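Local atomic coordinates of nicotinate-nucleotide--dimethylbenzimidazole phosphoribosyltransferase (Thermus thermophilus HB8, PDB entry 1WX1), a protein that probably catalyses transfer of the phosphoribosyl group of nicotinate mononucleotide to 5,6-dimethylbenzimidazole, giving alpha-ribazole 5'-phosphate for cobalamin biosynthesis. Residues L31-L36 with R316-I321; N77-G82 with P111-R116. All coordinates share one frame; numbering follows the deposited sequence.

Contact 1 of 2, residues L31-L36 with R316-I321; sequences LRLAAL and RAAARI
L33 reaches from helix 24-37 onto A318 and A319 of helix 306-321, a helix-helix contact that brings an early helix of the CobT-family fold against a late one through a single leucine branch. Along 316-321, the walk starts at R316 and A317, which both turn from the leucine, R316 giving its guanidinium group to the backbone carbonyls of G45 and A92 and A317 packing on L310 of the second subunit. A318 is the first to touch: its CB points at helix 24-37 and lies 4.3 Å from L33 CD1. At A319 the backbones come nearest, with its CA 6.6 Å from the CA of L33, a spacing consistent with the small alanine side chains on this face. Beyond it the chain leaves the leucine, R320 bonding through NH2 to Q87 OE1 of the second subunit and I321 turning to L26 and to M13 of helix 3-14. The meeting is buried, and the side chains in it are apolar; V29, one turn earlier on helix 24-37, also packs on A318, and F273 of strand 272-274 on L33. With CG anti to its own carbonyl carbon (chi1 -68°) and chi2 extended at 173°, L33 sends CD1 forward to the alanines, while CD2, the other branch of the fork, makes no contact with them. The CD1 methyl ends 4.1 Å from A319 CB and 4.0 Å from A319 N.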
loop_
_atom_site.group_PDB
_atom_site.type_symbol
_atom_site.label_atom_id
_atom_site.label_comp_id
_atom_site.label_asym_id
_atom_site.label_seq_id
_atom_site.Cartn_x
_atom_site.Cartn_y
_atom_site.Cartn_z
ATOM N N LEU A 31 -10.991 -12.795 0.341
ATOM C CA LEU A 31 -12.038 -13.678 0.846
ATOM C C LEU A 31 -13.127 -12.904 1.574
ATOM O O LEU A 31 -14.312 -13.205 1.441
ATOM C CB LEU A 31 -11.439 -14.722 1.784
ATOM C CG LEU A 31 -10.369 -15.626 1.169
ATOM C CD1 LEU A 31 -9.824 -16.570 2.240
ATOM C CD2 LEU A 31 -10.967 -16.413 0.009
ATOM N N ARG A 32 -12.729 -11.908 2.355
ATOM C CA ARG A 32 -13.711 -11.116 3.082
ATOM C C ARG A 32 -14.565 -10.322 2.099
ATOM O O ARG A 32 -15.783 -10.241 2.249
ATOM C CB ARG A 32 -13.016 -10.176 4.072
ATOM C CG ARG A 32 -12.275 -10.894 5.192
ATOM C CD ARG A 32 -11.721 -9.897 6.212
ATOM N NE ARG A 32 -12.795 -9.115 6.815
ATOM C CZ ARG A 32 -12.637 -7.906 7.346
ATOM N NH1 ARG A 32 -11.439 -7.327 7.352
ATOM N NH2 ARG A 32 -13.683 -7.271 7.861
ATOM N N LEU A 33 -13.925 -9.745 1.087
ATOM C CA LEU A 33 -14.646 -8.975 0.079
ATOM C C LEU A 33 -15.665 -9.861 -0.639
ATOM O O LEU A 33 -16.807 -9.452 -0.871
ATOM C CB LEU A 33 -13.659 -8.376 -0.927
ATOM C CG LEU A 33 -12.756 -7.287 -0.333
ATOM C CD1 LEU A 33 -11.700 -6.861 -1.346
ATOM C CD2 LEU A 33 -13.627 -6.093 0.088
ATOM N N ALA A 34 -15.252 -11.075 -0.992
ATOM C CA ALA A 34 -16.151 -12.004 -1.669
ATOM C C ALA A 34 -17.364 -12.303 -0.798
ATOM O O ALA A 34 -18.498 -12.289 -1.275
ATOM C CB ALA A 34 -15.413 -13.304 -2.002
ATOM N N ALA A 35 -17.122 -12.574 0.481
ATOM C CA ALA A 35 -18.200 -12.883 1.412
ATOM C C ALA A 35 -19.142 -11.694 1.597
ATOM O O ALA A 35 -20.356 -11.871 1.695
ATOM C CB ALA A 35 -17.622 -13.311 2.756
ATOM N N LEU A 36 -18.584 -10.487 1.639
ATOM C CA LEU A 36 -19.389 -9.279 1.801
ATOM C C LEU A 36 -20.291 -9.028 0.603
ATOM O O LEU A 36 -21.452 -8.666 0.763
ATOM C CB LEU A 36 -18.497 -8.054 2.006
ATOM C CG LEU A 36 -17.835 -7.884 3.370
ATOM C CD1 LEU A 36 -17.042 -6.579 3.383
ATOM C CD2 LEU A 36 -18.901 -7.870 4.460
ATOM N N ARG A 316 -8.897 -3.086 -4.081
ATOM C CA ARG A 316 -9.304 -3.423 -5.445
ATOM C C ARG A 316 -8.435 -4.557 -5.979
ATOM O O ARG A 316 -8.933 -5.489 -6.608
ATOM C CB ARG A 316 -9.180 -2.204 -6.367
ATOM C CG ARG A 316 -10.067 -1.037 -5.968
ATOM C CD ARG A 316 -10.226 -0.040 -7.100
ATOM N NE ARG A 316 -11.042 1.100 -6.692
ATOM C CZ ARG A 316 -10.551 2.238 -6.210
ATOM N NH1 ARG A 316 -9.239 2.395 -6.084
ATOM N NH2 ARG A 316 -11.374 3.217 -5.842
ATOM N N ALA A 317 -7.135 -4.468 -5.720
ATOM C CA ALA A 317 -6.197 -5.497 -6.160
ATOM C C ALA A 317 -6.570 -6.832 -5.530
ATOM O O ALA A 317 -6.566 -7.868 -6.193
ATOM C CB ALA A 317 -4.782 -5.115 -5.759
ATOM N N ALA A 318 -6.882 -6.800 -4.239
ATOM C CA ALA A 318 -7.261 -8.004 -3.514
ATOM C C ALA A 318 -8.474 -8.668 -4.166
ATOM O O ALA A 318 -8.503 -9.884 -4.352
ATOM C CB ALA A 318 -7.567 -7.657 -2.057
ATOM N N ALA A 319 -9.474 -7.867 -4.518
ATOM C CA ALA A 319 -10.678 -8.402 -5.150
ATOM C C ALA A 319 -10.354 -9.119 -6.462
ATOM O O ALA A 319 -10.943 -10.154 -6.769
ATOM C CB ALA A 319 -11.680 -7.275 -5.402
ATOM N N ARG A 320 -9.409 -8.572 -7.226
ATOM C CA ARG A 320 -9.016 -9.158 -8.507
ATOM C C ARG A 320 -8.289 -10.500 -8.384
ATOM O O ARG A 320 -8.216 -11.258 -9.352
ATOM C CB ARG A 320 -8.126 -8.183 -9.286
ATOM C CG ARG A 320 -8.799 -6.864 -9.653
ATOM C CD ARG A 320 -10.071 -7.086 -10.460
ATOM N NE ARG A 320 -9.845 -7.907 -11.650
ATOM C CZ ARG A 320 -10.778 -8.169 -12.562
ATOM N NH1 ARG A 320 -12.001 -7.671 -12.421
ATOM N NH2 ARG A 320 -10.493 -8.932 -13.612
ATOM N N ILE A 321 -7.744 -10.799 -7.210
ATOM C CA ILE A 321 -7.038 -12.066 -7.028
ATOM C C ILE A 321 -7.926 -13.239 -7.420
ATOM O O ILE A 321 -7.482 -14.166 -8.097
ATOM C CB ILE A 321 -6.583 -12.270 -5.559
ATOM C CG1 ILE A 321 -5.496 -11.256 -5.203
ATOM C CG2 ILE A 321 -6.048 -13.688 -5.372
ATOM C CD1 ILE A 321 -5.087 -11.279 -3.739
#

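Contact 2 of 2, residues N77-G82 with P111-R116; sequences NFLRGG and PGLLKR
L79 sets CG anti to its carbonyl carbon (chi1 -58°), while L113 sets CG anti to its backbone N (chi1 172°), and with these two choices the leucines meet between helix 70-79 and strand 113-115. Both methyls of L79 take part. CD2 lies against the root of the other side chain, 3.9 Å from L113 CB, and CD1 meets its end, 4.0 Å from L113 CD2. The two side chains cross at about a right angle, and the fork of L79 touches L113 at CB and at a terminal methyl. CD2 also comes to 4.3 Å from G112 C, where the glycine leads into the strand.

This is helix-on-sheet packing at the outermost strand, within this chain, of a parallel sheet. Backbone bonds of G112 and L114 to V98 hold this strand beside strand 94-100, and V98 packs on both leucines. L79 sits in the last turn of the helix, which ends in a Schellman motif: G81, with positive phi, bonds back through its N to F78 O at 3.1 Å, and G82 N reaches N77 O at 3.0 Å. The chain thus turns off at G81, two residues beyond the leucine. Between the two segments the contact is purely van der Waals, which implies that shape and partial burial of apolar surface, with no directional polar bond, probably fit this helix end to the sheet.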
loop_
_atom_site.group_PDB
_atom_site.type_symbol
_atom_site.label_atom_id
_atom_site.label_comp_id
_atom_site.label_asym_id
_atom_site.label_seq_id
_atom_site.Cartn_x
_atom_site.Cartn_y
_atom_site.Cartn_z
ATOM N N ASN A 77 -9.937 24.296 2.412
ATOM C CA ASN A 77 -8.836 23.710 1.647
ATOM C C ASN A 77 -9.366 22.460 0.933
ATOM O O ASN A 77 -9.058 22.238 -0.239
ATOM C CB ASN A 77 -7.680 23.340 2.593
ATOM C CG ASN A 77 -6.351 23.121 1.864
ATOM O OD1 ASN A 77 -5.393 22.592 2.447
ATOM N ND2 ASN A 77 -6.281 23.538 0.607
ATOM N N PHE A 78 -10.164 21.655 1.643
ATOM C CA PHE A 78 -10.758 20.441 1.066
ATOM C C PHE A 78 -11.607 20.808 -0.147
ATOM O O PHE A 78 -11.528 20.163 -1.190
ATOM C CB PHE A 78 -11.691 19.729 2.063
ATOM C CG PHE A 78 -11.004 19.162 3.278
ATOM C CD1 PHE A 78 -11.715 18.993 4.469
ATOM C CD2 PHE A 78 -9.655 18.819 3.248
ATOM C CE1 PHE A 78 -11.093 18.483 5.609
ATOM C CE2 PHE A 78 -9.025 18.306 4.383
ATOM C CZ PHE A 78 -9.746 18.149 5.567
ATOM N N LEU A 79 -12.434 21.840 0.003
ATOM C CA LEU A 79 -13.316 22.266 -1.079
ATOM C C LEU A 79 -12.557 22.860 -2.262
ATOM O O LEU A 79 -13.077 22.919 -3.374
ATOM C CB LEU A 79 -14.345 23.276 -0.558
ATOM C CG LEU A 79 -15.235 22.780 0.591
ATOM C CD1 LEU A 79 -16.231 23.874 0.972
ATOM C CD2 LEU A 79 -15.971 21.507 0.175
ATOM N N ARG A 80 -11.331 23.301 -2.022
ATOM C CA ARG A 80 -10.531 23.877 -3.092
ATOM C C ARG A 80 -9.506 22.882 -3.621
ATOM O O ARG A 80 -8.706 23.209 -4.495
ATOM C CB ARG A 80 -9.875 25.165 -2.598
ATOM C CG ARG A 80 -10.916 26.258 -2.389
ATOM C CD ARG A 80 -10.442 27.395 -1.499
ATOM N NE ARG A 80 -11.535 28.338 -1.270
ATOM C CZ ARG A 80 -11.473 29.384 -0.452
ATOM N NH1 ARG A 80 -10.364 29.632 0.232
ATOM N NH2 ARG A 80 -12.525 30.183 -0.323
ATOM N N GLY A 81 -9.552 21.664 -3.079
ATOM C CA GLY A 81 -8.672 20.593 -3.513
ATOM C C GLY A 81 -7.199 20.668 -3.167
ATOM O O GLY A 81 -6.386 20.015 -3.825
ATOM N N GLY A 82 -6.847 21.423 -2.130
ATOM C CA GLY A 82 -5.447 21.551 -1.766
ATOM C C GLY A 82 -4.944 20.719 -0.596
ATOM O O GLY A 82 -3.785 20.860 -0.203
ATOM N N PRO A 111 -21.200 21.885 -3.831
ATOM C CA PRO A 111 -21.695 20.542 -4.157
ATOM C C PRO A 111 -21.019 19.398 -3.397
ATOM O O PRO A 111 -21.636 18.360 -3.161
ATOM C CB PRO A 111 -21.482 20.453 -5.671
ATOM C CG PRO A 111 -20.267 21.317 -5.885
ATOM C CD PRO A 111 -20.558 22.511 -5.003
ATOM N N GLY A 112 -19.762 19.589 -3.012
ATOM C CA GLY A 112 -19.055 18.549 -2.285
ATOM C C GLY A 112 -19.152 18.701 -0.776
ATOM O O GLY A 112 -18.498 17.975 -0.025
ATOM N N LEU A 113 -19.984 19.635 -0.328
ATOM C CA LEU A 113 -20.148 19.887 1.098
ATOM C C LEU A 113 -21.577 19.715 1.586
ATOM O O LEU A 113 -22.517 20.226 0.974
ATOM C CB LEU A 113 -19.687 21.310 1.429
ATOM C CG LEU A 113 -19.966 21.822 2.845
ATOM C CD1 LEU A 113 -19.058 21.108 3.856
ATOM C CD2 LEU A 113 -19.715 23.327 2.881
ATOM N N LEU A 114 -21.732 18.999 2.696
ATOM C CA LEU A 114 -23.039 18.803 3.299
ATOM C C LEU A 114 -23.008 19.665 4.560
ATOM O O LEU A 114 -22.244 19.391 5.492
ATOM C CB LEU A 114 -23.249 17.332 3.679
ATOM C CG LEU A 114 -24.688 16.812 3.647
ATOM C CD1 LEU A 114 -24.758 15.683 2.636
ATOM C CD2 LEU A 114 -25.126 16.303 5.000
ATOM N N LYS A 115 -23.827 20.707 4.588
ATOM C CA LYS A 115 -23.859 21.600 5.743
ATOM C C LYS A 115 -24.925 21.174 6.738
ATOM O O LYS A 115 -26.114 21.379 6.514
ATOM C CB LYS A 115 -24.085 23.045 5.278
ATOM C CG LYS A 115 -22.991 23.519 4.324
ATOM C CD LYS A 115 -22.823 25.031 4.291
ATOM C CE LYS A 115 -24.046 25.753 3.781
ATOM N NZ LYS A 115 -23.773 27.219 3.664
ATOM N N ARG A 116 -24.483 20.560 7.835
ATOM C CA ARG A 116 -25.385 20.073 8.877
ATOM C C ARG A 116 -24.843 20.423 10.261
ATOM O O ARG A 116 -24.855 19.598 11.175
ATOM C CB ARG A 116 -25.535 18.555 8.755
ATOM C CG ARG A 116 -26.125 18.103 7.428
ATOM C CD ARG A 116 -27.626 18.365 7.363
ATOM N NE ARG A 116 -28.212 17.926 6.097
ATOM C CZ ARG A 116 -28.070 18.558 4.934
ATOM N NH1 ARG A 116 -27.359 19.678 4.853
ATOM N NH2 ARG A 116 -28.649 18.073 3.842
#

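Contact 2 is nested within the long loop that contact 1 closes, yet the two are separate in space: their centres lie 31 Å apart and their nearest atoms about 17 Å apart. A leucine from a helix makes each contact, onto alanines in contact 1 and onto a leucine in contact 2. They lie toward different ends of the parallel sheet, contact 1 beside strand 272-274 and contact 2 at strand 113-115. Each also lies near the second subunit, reached by A317, R320 and I321 in contact 1 and by N77 and G82 in contact 2. The L79 side chain is about 12 Å from that of the predicted proton acceptor E304, which neighbouring F78 touches; contact 1 lies away from that site.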